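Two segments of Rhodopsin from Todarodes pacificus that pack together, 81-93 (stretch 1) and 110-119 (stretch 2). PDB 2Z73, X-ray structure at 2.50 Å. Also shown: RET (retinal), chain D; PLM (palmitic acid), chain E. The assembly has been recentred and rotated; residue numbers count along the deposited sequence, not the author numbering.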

# COMPACT_ATOMS: atom_id res chain seq x y z
N PHE A 81 -2.13 -4.78 -7.01
CA PHE A 81 -2.43 -5.87 -7.91
C PHE A 81 -1.13 -6.39 -8.54
O PHE A 81 -0.81 -7.57 -8.44
N THR A 82 -0.40 -5.47 -9.19
CA THR A 82 0.85 -5.79 -9.86
C THR A 82 1.90 -6.37 -8.92
O THR A 82 2.67 -7.24 -9.30
N PHE A 83 1.93 -5.88 -7.69
CA PHE A 83 2.90 -6.39 -6.71
C PHE A 83 2.61 -7.88 -6.49
O PHE A 83 3.49 -8.73 -6.61
N SER A 84 1.37 -8.17 -6.14
CA SER A 84 0.94 -9.53 -5.87
C SER A 84 1.15 -10.45 -7.07
O SER A 84 1.55 -11.61 -6.89
N LEU A 85 0.89 -9.95 -8.28
CA LEU A 85 1.04 -10.75 -9.49
C LEU A 85 2.51 -11.15 -9.70
O LEU A 85 2.87 -12.33 -9.69
N VAL A 86 3.33 -10.12 -9.89
CA VAL A 86 4.74 -10.29 -10.16
C VAL A 86 5.56 -10.91 -9.03
O VAL A 86 6.47 -11.68 -9.28
N ASN A 87 5.23 -10.58 -7.79
CA ASN A 87 5.97 -11.09 -6.65
C ASN A 87 5.55 -12.45 -6.13
O ASN A 87 6.22 -13.01 -5.26
N GLY A 88 4.46 -12.99 -6.64
CA GLY A 88 4.00 -14.29 -6.16
C GLY A 88 4.16 -15.38 -7.19
O GLY A 88 5.25 -15.96 -7.35
N PHE A 89 3.07 -15.68 -7.88
CA PHE A 89 3.08 -16.70 -8.92
C PHE A 89 3.27 -16.03 -10.27
O PHE A 89 2.61 -15.03 -10.57
N PRO A 90 4.15 -16.59 -11.13
CA PRO A 90 4.96 -17.80 -10.92
C PRO A 90 6.43 -17.60 -10.57
O PRO A 90 7.11 -18.56 -10.20
N LEU A 91 6.94 -16.38 -10.69
CA LEU A 91 8.36 -16.14 -10.41
C LEU A 91 8.88 -16.67 -9.06
O LEU A 91 9.92 -17.32 -9.01
N MET A 92 8.17 -16.40 -7.97
CA MET A 92 8.66 -16.89 -6.68
C MET A 92 8.15 -18.29 -6.38
O MET A 92 8.93 -19.20 -6.11
N THR A 93 6.84 -18.45 -6.42
CA THR A 93 6.22 -19.73 -6.14
C THR A 93 6.91 -20.88 -6.88
O THR A 93 7.24 -21.89 -6.27
N VAL A 110 13.72 -7.30 -12.99
CA VAL A 110 12.34 -6.89 -13.19
C VAL A 110 11.56 -7.16 -11.92
O VAL A 110 10.76 -6.33 -11.47
N TYR A 111 11.79 -8.33 -11.33
CA TYR A 111 11.09 -8.71 -10.12
C TYR A 111 11.37 -7.70 -9.01
O TYR A 111 10.45 -7.06 -8.51
N GLY A 112 12.63 -7.56 -8.65
CA GLY A 112 12.99 -6.63 -7.59
C GLY A 112 12.57 -5.19 -7.85
O GLY A 112 12.10 -4.51 -6.94
N PHE A 113 12.74 -4.75 -9.09
CA PHE A 113 12.39 -3.39 -9.51
C PHE A 113 10.87 -3.13 -9.41
O PHE A 113 10.44 -2.03 -9.03
N ILE A 114 10.08 -4.13 -9.78
CA ILE A 114 8.64 -4.04 -9.73
C ILE A 114 8.18 -4.04 -8.28
O ILE A 114 7.22 -3.34 -7.91
N GLY A 115 8.86 -4.83 -7.46
CA GLY A 115 8.51 -4.90 -6.06
C GLY A 115 8.73 -3.56 -5.41
O GLY A 115 7.89 -3.06 -4.65
N GLY A 116 9.87 -2.94 -5.72
CA GLY A 116 10.17 -1.66 -5.13
C GLY A 116 9.34 -0.52 -5.66
O GLY A 116 8.84 0.32 -4.90
N ILE A 117 9.18 -0.50 -6.98
CA ILE A 117 8.43 0.54 -7.66
C ILE A 117 7.00 0.65 -7.15
O ILE A 117 6.50 1.75 -7.00
N PHE A 118 6.36 -0.48 -6.87
CA PHE A 118 4.98 -0.43 -6.38
C PHE A 118 4.87 -0.37 -4.87
O PHE A 118 3.80 -0.09 -4.34
N GLY A 119 5.97 -0.66 -4.19
CA GLY A 119 5.98 -0.57 -2.75
C GLY A 119 6.07 0.92 -2.46
O GLY A 119 5.41 1.44 -1.56

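The helix of residues 81-87 runs nearly antiparallel to helix 110-119, with 159° between their N-to-C directions and a closest axial approach of 9.2 Å. The backbones come nearest where Phe 83 CA lies 5.8 Å from Gly 115 CA, a position at which one partner has no side chain.

Tyr 111 has the largest covered area, 119 Å². Its CA-to-CB bond points sideways, but the t rotamer (chi1 -178°) carries the ring across to stretch 1, where it sits as a knob among Val 86, Asn 87, Leu 91 and Met 92. The phenol is anchored at its tip: Tyr 111 OH donates to Asn 87 O at 2.9 Å, a backbone acceptor that ties the phenol tip to stretch 1. Around the ring, Asn 87 OD1 lies over one face, 3.1 Å from Tyr 111 CE2, while Leu 91 CB approaches the edge at 3.8 Å from Tyr 111 CD1. Met 92, extended with all three chi angles t, leads its end away, although its SD remains 3.8 Å from Tyr 111 OH.

Asn 87 also starts sideways and turns inward. With chi1 -71° (m) and chi2 -74°, its amide folds back along its own helix, so that Asn 87 ND2 donates to Phe 83 O at 2.8 Å with an N-H...O angle of 147°. The same nitrogen lies 3.7 Å from Gly 115 CA. An ideal CB on Gly 115 would be 3.2 Å from Asn 87 OD1 and only 2.9 Å from RET C12, so the bare backbone leaves space for both the amide and retinal. The retinal chain borders this region, its C14 lying 3.8 Å from both Asn 87 OD1 and Tyr 111 CE2.

Phe 83 (chi1 -169°, t; chi2 98°) brings its ring edge to the glycine backbone, with Phe 83 CE1 3.2 Å from Gly 115 O. Phe 118 CB meets the same edge, 4.4 Å from Phe 83 CD1.

In the adjoining seam, Thr 82, Val 86, Ile 114 and Phe 118 have CA-to-CB bonds pointing toward the opposing stretch. Thr 82 (m) places its CB 4.0 Å from the Phe 118 ring centroid, 17° off the normal, a CH-pi contact over the face; its OG1 is hydrogen-bonded elsewhere in the structure. Phe 118 (chi1 -71°, m; chi2 104°) presents that face. Ile 114, m at both chi angles, sets its CG2 3.8 Å from the CB of Val 86 (chi1 180°, t) and 4.3 Å from Thr 82 CG2.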

# COMPACT_ATOMS: atom_id res chain seq x y z
CB PHE A 81 -3.36 -5.41 -9.04
CG PHE A 81 -3.64 -6.49 -10.05
CD1 PHE A 81 -4.62 -7.44 -9.80
CD2 PHE A 81 -2.87 -6.61 -11.20
CE1 PHE A 81 -4.83 -8.49 -10.69
CE2 PHE A 81 -3.07 -7.65 -12.10
CZ PHE A 81 -4.05 -8.59 -11.84
CB THR A 82 1.47 -4.53 -10.55
OG1 THR A 82 0.45 -3.77 -11.18
CG2 THR A 82 2.49 -4.95 -11.61
CB PHE A 83 2.75 -5.66 -5.38
CG PHE A 83 3.87 -5.93 -4.42
CD1 PHE A 83 4.92 -5.04 -4.30
CD2 PHE A 83 3.87 -7.09 -3.65
CE1 PHE A 83 5.97 -5.28 -3.43
CE2 PHE A 83 4.91 -7.35 -2.78
CZ PHE A 83 5.97 -6.45 -2.66
CB SER A 84 -0.53 -9.53 -5.45
OG SER A 84 -0.76 -8.58 -4.41
CB LEU A 85 0.60 -9.96 -10.72
CG LEU A 85 0.02 -10.70 -11.95
CD1 LEU A 85 0.38 -9.93 -13.20
CD2 LEU A 85 0.55 -12.13 -12.04
CB VAL A 86 5.37 -8.94 -10.54
CG1 VAL A 86 6.86 -9.11 -10.82
CG2 VAL A 86 4.68 -8.37 -11.75
CB ASN A 87 5.93 -10.07 -5.51
CG ASN A 87 6.77 -8.84 -5.80
OD1 ASN A 87 7.99 -8.88 -5.76
ND2 ASN A 87 6.10 -7.73 -6.11
CB PHE A 89 1.79 -17.52 -8.90
CG PHE A 89 1.71 -18.53 -10.00
CD1 PHE A 89 1.16 -18.19 -11.24
CD2 PHE A 89 2.24 -19.80 -9.83
CE1 PHE A 89 1.15 -19.11 -12.29
CE2 PHE A 89 2.24 -20.72 -10.88
CZ PHE A 89 1.69 -20.37 -12.12
CB PRO A 90 4.83 -18.49 -12.27
CG PRO A 90 5.03 -17.33 -13.19
CD PRO A 90 4.13 -16.24 -12.56
CB LEU A 91 8.67 -14.64 -10.57
CG LEU A 91 8.46 -14.10 -12.00
CD1 LEU A 91 8.71 -12.61 -12.07
CD2 LEU A 91 9.39 -14.83 -12.95
CB MET A 92 8.29 -15.95 -5.54
CG MET A 92 9.02 -16.29 -4.24
SD MET A 92 8.65 -15.24 -2.80
CE MET A 92 9.61 -16.06 -1.59
CB THR A 93 4.73 -19.70 -6.49
OG1 THR A 93 4.11 -18.63 -5.77
CG2 THR A 93 4.05 -21.03 -6.12
CB VAL A 110 11.69 -7.66 -14.34
CG1 VAL A 110 10.17 -7.54 -14.27
CG2 VAL A 110 12.22 -7.13 -15.68
CB TYR A 111 11.54 -10.10 -9.68
CG TYR A 111 10.85 -10.62 -8.44
CD1 TYR A 111 9.91 -11.65 -8.53
CD2 TYR A 111 11.16 -10.12 -7.18
CE1 TYR A 111 9.30 -12.17 -7.38
CE2 TYR A 111 10.56 -10.63 -6.03
CZ TYR A 111 9.63 -11.65 -6.14
OH TYR A 111 9.03 -12.15 -5.01
CB PHE A 113 12.88 -3.18 -10.94
CG PHE A 113 12.50 -1.85 -11.53
CD1 PHE A 113 12.77 -0.67 -10.86
CD2 PHE A 113 11.92 -1.79 -12.79
CE1 PHE A 113 12.47 0.56 -11.42
CE2 PHE A 113 11.61 -0.55 -13.37
CZ PHE A 113 11.89 0.63 -12.68
CB ILE A 114 7.99 -5.22 -10.46
CG1 ILE A 114 8.15 -5.03 -11.97
CG2 ILE A 114 6.52 -5.34 -10.08
CD1 ILE A 114 7.40 -3.84 -12.53
CB ILE A 117 8.43 0.29 -9.19
CG1 ILE A 117 7.89 1.52 -9.93
CG2 ILE A 117 7.57 -0.90 -9.52
CD1 ILE A 117 7.99 1.40 -11.44
CB PHE A 118 4.17 -1.60 -6.94
CG PHE A 118 3.89 -1.47 -8.40
CD1 PHE A 118 4.59 -2.22 -9.34
CD2 PHE A 118 2.99 -0.51 -8.85
CE1 PHE A 118 4.41 -2.01 -10.70
CE2 PHE A 118 2.79 -0.29 -10.21
CZ PHE A 118 3.51 -1.05 -11.14
C1 RET D . 12.21 0.03 2.19
C2 RET D . 11.50 0.50 3.49
C3 RET D . 10.04 0.12 3.62
C4 RET D . 9.21 0.50 2.38
C5 RET D . 9.88 0.07 1.07
C6 RET D . 11.23 -0.15 0.96
C7 RET D . 11.88 -0.59 -0.35
C8 RET D . 11.74 -1.86 -0.92
C9 RET D . 12.22 -2.43 -2.19
C10 RET D . 11.84 -3.70 -2.37
C11 RET D . 12.03 -4.60 -3.48
C12 RET D . 11.61 -5.90 -3.60
C13 RET D . 10.95 -6.89 -2.67
C14 RET D . 10.57 -8.12 -3.14
C15 RET D . 9.94 -9.14 -2.30
C16 RET D . 13.33 1.01 1.84
C17 RET D . 12.92 -1.31 2.56
C18 RET D . 8.84 -0.05 -0.01
C19 RET D . 13.03 -1.58 -3.16
C20 RET D . 10.75 -6.45 -1.20
C1 PLM E . -12.58 -0.31 -18.55
O2 PLM E . -13.25 -1.15 -19.14
C2 PLM E . -12.21 -0.55 -17.08
C3 PLM E . -10.70 -0.62 -16.83
C4 PLM E . -10.33 -1.95 -16.18
C5 PLM E . -8.91 -1.94 -15.67
C6 PLM E . -8.59 -3.27 -15.05
C7 PLM E . -7.09 -3.49 -15.01
C8 PLM E . -6.72 -4.84 -14.39
C9 PLM E . -5.25 -4.88 -13.95
CA PLM E . -4.34 -5.44 -15.01
CB PLM E . -2.93 -4.90 -14.84
CC PLM E . -1.92 -5.72 -15.60
CD PLM E . -0.52 -5.16 -15.43
CE PLM E . 0.46 -6.27 -15.12
CF PLM E . 1.54 -6.41 -16.18
CG PLM E . 2.51 -7.53 -15.84